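Local coordinates for protein 1,4-dihydroxy-2-naphthoyl-CoA hydrolase (Prochlorococcus marinus, PDB 2HX5) that probably hydrolyses 1,4-dihydroxy-2-naphthoyl-CoA to 1,4-dihydroxy-2-naphthoate and free coenzyme A, a step in the biosynthesis of phylloquinone (vitamin K1), at residues G23-H28 with A74-P79; E36-S41 with E135-W140. All blocks are in the same frame, centred on the assembly; numbering follows the deposited sequence.

Contact 1. Residues G23-H28 with A74-P79; sequences GVMHFH and ADFRRP
F76 carries its ring across to the loop with CG turned opposite its carbonyl carbon (chi1 -56°), and M25, present as selenomethionine, comes to meet it with CG opposite its own backbone N (chi1 -179°) and a bend at chi3. That bend brings the terminal methyl round to the rim of the phenyl ring, where M25 CE sits near the ring plane, 3.7 Å from F76 CE2. The same corner of the ring runs into F27: F76 CZ is 3.9 Å from F27 CB, and F76 CE2 lies 3.5 Å from the carbonyl O of F27. The ring of F27 itself leads off the other way and packs on I69 of the second subunit. Farther along, V24 CG1 touches P79 CB at 3.9 Å, the two side chains slanting past each other. An alanine in place of F76 would probably leave the M25 methyl and F27 CB without the ring they rest on and open a gap at the loop. Next door, H26 ND1 is hydrogen-bonded to D20, the predicted active-site residue, so this loop runs beside the probable catalytic centre. A few apolar touches, plus the carbonyl O of F27 against the ring, make this partly buried contact, which implies that directional bonds, such as the backbone pairing of M25 with I80, come from neighbouring residues.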
ATOM      1  N   GLY A  23      -5.240 -14.712   6.347  1.00 20.93           N
ATOM      2  CA  GLY A  23      -4.102 -15.206   7.138  1.00 20.23           C
ATOM      3  C   GLY A  23      -2.849 -15.454   6.316  1.00 22.00           C
ATOM      4  O   GLY A  23      -1.948 -16.162   6.778  1.00 23.84           O
ATOM      5  N   VAL A  24      -2.757 -14.881   5.107  1.00 18.32           N
ATOM      6  CA  VAL A  24      -1.672 -15.093   4.160  1.00 17.58           C
ATOM      7  C   VAL A  24      -1.397 -13.788   3.387  1.00 17.56           C
ATOM      8  O   VAL A  24      -2.182 -12.845   3.473  1.00 16.29           O
ATOM      9  CB  VAL A  24      -1.995 -16.185   3.134  1.00 18.38           C
ATOM     10  CG1 VAL A  24      -2.026 -17.579   3.814  1.00 21.07           C
ATOM     11  CG2 VAL A  24      -3.260 -15.860   2.426  1.00 22.18           C
HETATM   12  N   MSE A  25      -0.299 -13.725   2.649  1.00 16.33           N
HETATM   13  CA  MSE A  25       0.094 -12.539   1.894  1.00 15.49           C
HETATM   14  C   MSE A  25      -1.043 -12.104   0.987  1.00 16.74           C
HETATM   15  O   MSE A  25      -1.633 -12.958   0.308  1.00 18.04           O
HETATM   16  CB  MSE A  25       1.325 -12.845   1.062  1.00 16.72           C
HETATM   17  CG  MSE A  25       1.842 -11.681   0.262  1.00 18.20           C
HETATM   18 SE   MSE A  25       2.952 -12.287  -1.254  0.75 20.30          SE
HETATM   19  CE  MSE A  25       1.583 -13.164  -2.340  1.00 21.67           C
ATOM     20  N   HIS A  26      -1.346 -10.810   0.958  1.00 13.67           N
ATOM     21  CA  HIS A  26      -2.284 -10.307   0.002  1.00 15.27           C
ATOM     22  C   HIS A  26      -1.609 -10.209  -1.369  1.00 14.76           C
ATOM     23  O   HIS A  26      -0.490  -9.745  -1.524  1.00 15.27           O
ATOM     24  CB  HIS A  26      -2.788  -8.969   0.437  1.00 16.47           C
ATOM     25  CG  HIS A  26      -3.973  -8.521  -0.340  1.00 17.86           C
ATOM     26  ND1 HIS A  26      -5.167  -9.189  -0.341  1.00 19.19           N
ATOM     27  CD2 HIS A  26      -4.113  -7.502  -1.213  1.00 17.65           C
ATOM     28  CE1 HIS A  26      -6.006  -8.573  -1.178  1.00 17.42           C
ATOM     29  NE2 HIS A  26      -5.388  -7.563  -1.725  1.00 19.10           N
ATOM     30  N   PHE A  27      -2.292 -10.709  -2.399  1.00 14.76           N
ATOM     31  CA  PHE A  27      -1.639 -11.068  -3.658  1.00 14.22           C
ATOM     32  C   PHE A  27      -0.775  -9.994  -4.271  1.00 14.89           C
ATOM     33  O   PHE A  27       0.332 -10.272  -4.711  1.00 15.51           O
ATOM     34  CB  PHE A  27      -2.666 -11.612  -4.722  1.00 13.80           C
ATOM     35  CG  PHE A  27      -3.507 -10.563  -5.373  1.00 13.79           C
ATOM     36  CD1 PHE A  27      -4.415  -9.768  -4.689  1.00 14.74           C
ATOM     37  CD2 PHE A  27      -3.320 -10.309  -6.709  1.00 13.53           C
ATOM     38  CE1 PHE A  27      -5.118  -8.782  -5.335  1.00 15.53           C
ATOM     39  CE2 PHE A  27      -4.040  -9.338  -7.347  1.00 14.60           C
ATOM     40  CZ  PHE A  27      -4.926  -8.568  -6.676  1.00 16.05           C
ATOM     41  N   HIS A  28      -1.260  -8.755  -4.313  1.00 14.66           N
ATOM     42  CA  HIS A  28      -0.533  -7.741  -5.066  1.00 15.54           C
ATOM     43  C   HIS A  28       0.759  -7.300  -4.400  1.00 16.36           C
ATOM     44  O   HIS A  28       1.593  -6.687  -5.063  1.00 15.81           O
ATOM     45  CB  HIS A  28      -1.422  -6.529  -5.429  1.00 18.27           C
ATOM     46  CG  HIS A  28      -2.022  -5.815  -4.276  1.00 20.65           C
ATOM     47  ND1 HIS A  28      -1.265  -5.014  -3.453  1.00 25.54           N
ATOM     48  CD2 HIS A  28      -3.307  -5.658  -3.888  1.00 19.53           C
ATOM     49  CE1 HIS A  28      -2.054  -4.467  -2.544  1.00 25.06           C
ATOM     50  NE2 HIS A  28      -3.296  -4.809  -2.811  1.00 24.87           N
ATOM     51  N   ALA A  74       2.078 -12.907 -12.485  1.00 13.90           N
ATOM     52  CA  ALA A  74       2.533 -13.765 -11.391  1.00 15.45           C
ATOM     53  C   ALA A  74       1.722 -15.006 -11.289  1.00 13.96           C
ATOM     54  O   ALA A  74       0.500 -14.991 -11.597  1.00 14.16           O
ATOM     55  CB  ALA A  74       2.515 -13.067 -10.068  1.00 17.03           C
ATOM     56  N   ASP A  75       2.365 -16.090 -10.841  1.00 14.86           N
ATOM     57  CA  ASP A  75       1.666 -17.336 -10.461  1.00 14.14           C
ATOM     58  C   ASP A  75       1.932 -17.527  -8.954  1.00 14.61           C
ATOM     59  O   ASP A  75       3.075 -17.389  -8.506  1.00 15.15           O
ATOM     60  CB  ASP A  75       2.233 -18.541 -11.195  1.00 15.39           C
ATOM     61  CG  ASP A  75       1.967 -18.606 -12.673  1.00 23.84           C
ATOM     62  OD1 ASP A  75       1.431 -17.725 -13.320  1.00 21.88           O
ATOM     63  OD2 ASP A  75       2.437 -19.634 -13.249  1.00 29.87           O
ATOM     64  N   PHE A  76       0.893 -17.883  -8.215  1.00 14.34           N
ATOM     65  CA  PHE A  76       0.963 -18.089  -6.778  1.00 14.23           C
ATOM     66  C   PHE A  76       0.745 -19.572  -6.551  1.00 16.34           C
ATOM     67  O   PHE A  76      -0.320 -20.087  -6.842  1.00 16.59           O
ATOM     68  CB  PHE A  76      -0.086 -17.216  -6.087  1.00 13.83           C
ATOM     69  CG  PHE A  76       0.018 -15.768  -6.388  1.00 14.20           C
ATOM     70  CD1 PHE A  76      -0.629 -15.236  -7.507  1.00 13.65           C
ATOM     71  CD2 PHE A  76       0.734 -14.882  -5.593  1.00 16.46           C
ATOM     72  CE1 PHE A  76      -0.569 -13.941  -7.831  1.00 17.19           C
ATOM     73  CE2 PHE A  76       0.757 -13.531  -5.915  1.00 16.42           C
ATOM     74  CZ  PHE A  76       0.159 -13.076  -7.052  1.00 17.42           C
ATOM     75  N   ARG A  77       1.748 -20.244  -6.002  1.00 15.03           N
ATOM     76  CA  ARG A  77       1.766 -21.701  -5.963  1.00 17.56           C
ATOM     77  C   ARG A  77       1.554 -22.215  -4.567  1.00 16.78           C
ATOM     78  O   ARG A  77       0.843 -23.223  -4.383  1.00 20.54           O
ATOM     79  CB  ARG A  77       3.105 -22.246  -6.500  1.00 19.75           C
ATOM     80  CG  ARG A  77       3.587 -21.655  -7.857  1.00 27.02           C
ATOM     81  CD  ARG A  77       2.650 -21.903  -9.056  1.00 37.88           C
ATOM     82  NE  ARG A  77       2.678 -23.308  -9.464  1.00 45.70           N
ATOM     83  CZ  ARG A  77       1.617 -24.101  -9.593  1.00 48.21           C
ATOM     84  NH1 ARG A  77       0.380 -23.646  -9.378  1.00 54.56           N
ATOM     85  NH2 ARG A  77       1.792 -25.365  -9.957  1.00 42.98           N
ATOM     86  N   ARG A  78       2.162 -21.568  -3.569  1.00 17.21           N
ATOM     87  CA  ARG A  78       2.003 -21.976  -2.145  1.00 18.64           C
ATOM     88  C   ARG A  78       1.747 -20.772  -1.287  1.00 20.26           C
ATOM     89  O   ARG A  78       2.264 -19.710  -1.567  1.00 20.13           O
ATOM     90  CB  ARG A  78       3.286 -22.663  -1.678  1.00 19.04           C
ATOM     91  CG  ARG A  78       3.574 -23.947  -2.421  1.00 23.08           C
ATOM     92  CD  ARG A  78       4.933 -24.508  -2.155  1.00 33.29           C
ATOM     93  NE  ARG A  78       4.833 -25.949  -2.005  1.00 55.23           N
ATOM     94  CZ  ARG A  78       4.748 -26.582  -0.835  1.00 58.10           C
ATOM     95  NH1 ARG A  78       4.787 -25.911   0.322  1.00 64.53           N
ATOM     96  NH2 ARG A  78       4.644 -27.910  -0.821  1.00 66.82           N
ATOM     97  N   PRO A  79       0.953 -20.933  -0.223  1.00 19.71           N
ATOM     98  CA  PRO A  79       0.675 -19.785   0.642  1.00 22.69           C
ATOM     99  C   PRO A  79       1.935 -19.221   1.307  1.00 19.49           C
ATOM    100  O   PRO A  79       2.864 -19.961   1.678  1.00 20.24           O
ATOM    101  CB  PRO A  79      -0.278 -20.337   1.700  1.00 25.03           C
ATOM    102  CG  PRO A  79      -0.210 -21.777   1.577  1.00 22.99           C
ATOM    103  CD  PRO A  79       0.272 -22.149   0.221  1.00 20.10           C
TER

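Contact 2. Residues E36-S41 with E135-W140; sequences ESWEES and EGIDRW
W140 reaches from its helix to W38 and S41 on the other, and its indole can be followed outward atom by atom. CB points at helix 29-45, and CG stands anti to the backbone N (chi1 175°), which extends the ring straight into the gap between the helices. CD1 passes S41 OG at 4.2 Å. NE1 is the polar contact: W140 NE1 donates to S41 OG over 3.0 Å with an N-H...O angle of 153°, the hydroxyl lying close to the indole plane. S41 OG in turn gives its own proton to the backbone O of W7, so two bonds hold this buried oxygen and link three parts of the chain. CE2 and CZ2 still pass S41 OG, but CZ2 also begins the contact with W38, which CH2 and CZ3 continue. W140 CZ2 is 3.9 Å from W38 CD1, W140 CH2 comes in to 3.6 Å from that atom, and W140 CZ3 lies 3.9 Å from W38 NE1. The five-membered ring of W38 thus turns its edge toward the six-membered face of W140 in an offset edge-to-face pair, planes at 63°. I137 CD1 comes to W38 CZ2 more loosely, at 4.4 Å. On the exposed side of its helix, R139 NE and NH2 each bond one carboxylate oxygen of E135, a salt bridge within the helix. The short helical segments are perpendicular, their axes 12.7 Å apart at closest, so it is the long tryptophan side chains that bridge them. W140 also packs on F100 and V102 of strand 99-108. The long central helix held against a curved antiparallel sheet is the signature of the HotDog fold, and here the C-terminal helix 135-143 packs across that central helix.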
ATOM      1  N   GLU A  36      10.829  -3.717  -5.617  1.00 14.90           N
ATOM      2  CA  GLU A  36      11.865  -3.355  -4.638  1.00 15.00           C
ATOM      3  C   GLU A  36      13.114  -4.215  -4.769  1.00 15.12           C
ATOM      4  O   GLU A  36      14.223  -3.723  -4.596  1.00 15.52           O
ATOM      5  CB  GLU A  36      11.338  -3.503  -3.214  1.00 14.32           C
ATOM      6  CG  GLU A  36      10.225  -2.558  -2.842  1.00 14.48           C
ATOM      7  CD  GLU A  36       9.767  -2.580  -1.387  1.00 20.67           C
ATOM      8  OE1 GLU A  36      10.347  -3.381  -0.632  1.00 24.62           O
ATOM      9  OE2 GLU A  36       8.877  -1.776  -1.045  1.00 20.36           O
ATOM     10  N   SER A  37      12.971  -5.504  -5.079  0.50 13.03           N
ATOM     11  CA  SER A  37      14.164  -6.351  -5.270  0.50 14.01           C
ATOM     12  C   SER A  37      14.959  -5.986  -6.509  0.50 15.68           C
ATOM     13  O   SER A  37      16.171  -6.153  -6.549  0.50 14.81           O
ATOM     14  CB  SER A  37      13.817  -7.840  -5.278  0.50 14.93           C
ATOM     15  OG  SER A  37      13.256  -8.264  -6.515  0.50 13.80           O
ATOM     16  N   TRP A  38      14.267  -5.513  -7.543  1.00 14.33           N
ATOM     17  CA  TRP A  38      14.924  -5.019  -8.745  1.00 14.41           C
ATOM     18  C   TRP A  38      15.771  -3.768  -8.389  1.00 15.47           C
ATOM     19  O   TRP A  38      16.945  -3.661  -8.736  1.00 16.23           O
ATOM     20  CB  TRP A  38      13.890  -4.708  -9.817  1.00 15.14           C
ATOM     21  CG  TRP A  38      14.448  -3.949 -11.002  1.00 16.10           C
ATOM     22  CD1 TRP A  38      15.465  -4.325 -11.794  1.00 17.30           C
ATOM     23  CD2 TRP A  38      13.964  -2.707 -11.509  1.00 16.30           C
ATOM     24  NE1 TRP A  38      15.659  -3.398 -12.797  1.00 16.96           N
ATOM     25  CE2 TRP A  38      14.749  -2.382 -12.641  1.00 19.17           C
ATOM     26  CE3 TRP A  38      12.935  -1.839 -11.131  1.00 17.20           C
ATOM     27  CZ2 TRP A  38      14.562  -1.169 -13.378  1.00 17.25           C
ATOM     28  CZ3 TRP A  38      12.714  -0.709 -11.887  1.00 19.12           C
ATOM     29  CH2 TRP A  38      13.533  -0.373 -12.982  1.00 21.09           C
ATOM     30  N   GLU A  39      15.167  -2.837  -7.639  1.00 14.39           N
ATOM     31  CA  GLU A  39      15.922  -1.670  -7.171  1.00 14.15           C
ATOM     32  C   GLU A  39      17.125  -2.114  -6.339  1.00 13.45           C
ATOM     33  O   GLU A  39      18.223  -1.580  -6.474  1.00 15.07           O
ATOM     34  CB  GLU A  39      15.008  -0.756  -6.341  1.00 15.23           C
ATOM     35  CG  GLU A  39      13.845  -0.183  -7.113  1.00 14.92           C
ATOM     36  CD  GLU A  39      12.860   0.556  -6.216  1.00 15.41           C
ATOM     37  OE1 GLU A  39      13.229   1.655  -5.718  1.00 17.53           O
ATOM     38  OE2 GLU A  39      11.749   0.006  -6.035  1.00 17.88           O
ATOM     39  N   GLU A  40      16.913  -3.052  -5.408  1.00 13.57           N
ATOM     40  CA  GLU A  40      18.004  -3.605  -4.571  1.00 14.90           C
ATOM     41  C   GLU A  40      19.110  -4.228  -5.397  1.00 14.03           C
ATOM     42  O   GLU A  40      20.311  -4.069  -5.096  1.00 15.13           O
ATOM     43  CB  GLU A  40      17.486  -4.642  -3.566  1.00 15.04           C
ATOM     44  CG  GLU A  40      18.501  -4.998  -2.552  1.00 16.68           C
ATOM     45  CD  GLU A  40      18.001  -6.017  -1.537  1.00 22.65           C
ATOM     46  OE1 GLU A  40      16.808  -6.376  -1.556  1.00 29.71           O
ATOM     47  OE2 GLU A  40      18.840  -6.500  -0.728  1.00 25.88           O
ATOM     48  N   SER A  41      18.716  -4.929  -6.451  1.00 13.78           N
ATOM     49  CA  SER A  41      19.696  -5.525  -7.349  1.00 14.00           C
ATOM     50  C   SER A  41      20.583  -4.526  -8.075  1.00 14.43           C
ATOM     51  O   SER A  41      21.782  -4.656  -8.137  1.00 15.40           O
ATOM     52  CB  SER A  41      18.956  -6.407  -8.349  1.00 16.03           C
ATOM     53  OG  SER A  41      19.888  -7.119  -9.173  1.00 14.98           O
ATOM     54  N   GLU A 135      22.663   3.327 -20.068  1.00 20.90           N
ATOM     55  CA  GLU A 135      23.907   2.577 -20.066  1.00 21.94           C
ATOM     56  C   GLU A 135      24.070   1.725 -18.807  1.00 20.24           C
ATOM     57  O   GLU A 135      24.570   0.639 -18.915  1.00 19.63           O
ATOM     58  CB  GLU A 135      25.104   3.517 -20.207  1.00 23.83           C
ATOM     59  CG  GLU A 135      25.335   4.437 -18.992  1.00 30.91           C
ATOM     60  CD  GLU A 135      26.329   3.832 -17.965  1.00 39.48           C
ATOM     61  OE1 GLU A 135      27.090   2.911 -18.349  1.00 41.36           O
ATOM     62  OE2 GLU A 135      26.321   4.272 -16.787  1.00 39.97           O
ATOM     63  N   GLY A 136      23.678   2.219 -17.640  1.00 20.65           N
ATOM     64  CA  GLY A 136      23.831   1.457 -16.403  1.00 19.95           C
ATOM     65  C   GLY A 136      22.974   0.220 -16.396  1.00 17.73           C
ATOM     66  O   GLY A 136      23.389  -0.835 -15.915  1.00 18.79           O
ATOM     67  N   ILE A 137      21.742   0.331 -16.902  1.00 19.85           N
ATOM     68  CA  ILE A 137      20.847  -0.820 -17.013  1.00 18.46           C
ATOM     69  C   ILE A 137      21.427  -1.833 -17.996  1.00 16.58           C
ATOM     70  O   ILE A 137      21.452  -3.045 -17.744  1.00 18.80           O
ATOM     71  CB  ILE A 137      19.417  -0.366 -17.450  1.00 18.54           C
ATOM     72  CG1 ILE A 137      18.784   0.518 -16.362  1.00 22.59           C
ATOM     73  CG2 ILE A 137      18.559  -1.542 -17.825  1.00 20.21           C
ATOM     74  CD1 ILE A 137      18.450  -0.231 -15.094  1.00 26.28           C
ATOM     75  N   ASP A 138      22.036  -1.354 -19.101  1.00 17.17           N
ATOM     76  CA  ASP A 138      22.690  -2.246 -20.028  1.00 19.53           C
ATOM     77  C   ASP A 138      23.880  -2.969 -19.393  1.00 18.71           C
ATOM     78  O   ASP A 138      24.057  -4.153 -19.595  1.00 18.36           O
ATOM     79  CB  ASP A 138      23.145  -1.485 -21.253  1.00 23.21           C
ATOM     80  CG  ASP A 138      22.290  -1.769 -22.480  1.00 35.76           C
ATOM     81  OD1 ASP A 138      21.501  -2.745 -22.482  1.00 41.95           O
ATOM     82  OD2 ASP A 138      22.434  -1.001 -23.466  1.00 50.31           O
ATOM     83  N   ARG A 139      24.680  -2.275 -18.585  1.00 17.52           N
ATOM     84  CA  ARG A 139      25.757  -2.955 -17.836  1.00 17.96           C
ATOM     85  C   ARG A 139      25.285  -4.046 -16.870  1.00 16.55           C
ATOM     86  O   ARG A 139      25.885  -5.144 -16.801  1.00 18.50           O
ATOM     87  CB  ARG A 139      26.574  -1.923 -17.076  1.00 21.37           C
ATOM     88  CG  ARG A 139      27.487  -1.106 -17.969  1.00 22.49           C
ATOM     89  CD  ARG A 139      28.489  -0.294 -17.172  1.00 23.59           C
ATOM     90  NE  ARG A 139      27.902   0.863 -16.517  1.00 31.24           N
ATOM     91  CZ  ARG A 139      27.852   1.066 -15.203  1.00 35.71           C
ATOM     92  NH1 ARG A 139      28.321   0.161 -14.342  1.00 31.89           N
ATOM     93  NH2 ARG A 139      27.300   2.198 -14.757  1.00 37.44           N
ATOM     94  N   TRP A 140      24.226  -3.741 -16.128  1.00 16.79           N
ATOM     95  CA  TRP A 140      23.600  -4.683 -15.251  1.00 15.70           C
ATOM     96  C   TRP A 140      23.061  -5.899 -15.991  1.00 18.53           C
ATOM     97  O   TRP A 140      23.259  -7.012 -15.540  1.00 19.79           O
ATOM     98  CB  TRP A 140      22.532  -3.952 -14.457  1.00 17.55           C
ATOM     99  CG  TRP A 140      21.677  -4.814 -13.558  1.00 15.12           C
ATOM    100  CD1 TRP A 140      21.972  -5.290 -12.294  1.00 15.64           C
ATOM    101  CD2 TRP A 140      20.327  -5.216 -13.820  1.00 15.57           C
ATOM    102  NE1 TRP A 140      20.899  -5.996 -11.802  1.00 15.58           N
ATOM    103  CE2 TRP A 140      19.879  -5.945 -12.712  1.00 16.38           C
ATOM    104  CE3 TRP A 140      19.446  -4.997 -14.892  1.00 18.68           C
ATOM    105  CZ2 TRP A 140      18.590  -6.494 -12.655  1.00 17.65           C
ATOM    106  CZ3 TRP A 140      18.204  -5.497 -14.830  1.00 23.64           C
ATOM    107  CH2 TRP A 140      17.775  -6.252 -13.737  1.00 18.86           C
TER

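Contact 2 is wholly buried, whereas contact 1 is only partly so, and they lie on opposite sides of the chain's centre, about 25 Å apart between centres. Helix 29-45 relates them: 23-28 is the loop leading into it, and 36-41 is its middle. Contact 1 ties that loop to the end of strand 65-76, this chain's edge strand, where the sheet continues into the second subunit, by mainly apolar packing; contact 2 ties the helix to the C-terminal helix, adding a hydrogen bond and an aromatic pair to its packing. Both touch the fourth subunit, through P79 O to R57 of that chain at contact 1 and E39 OE1 to the backbone N of its F16 at contact 2.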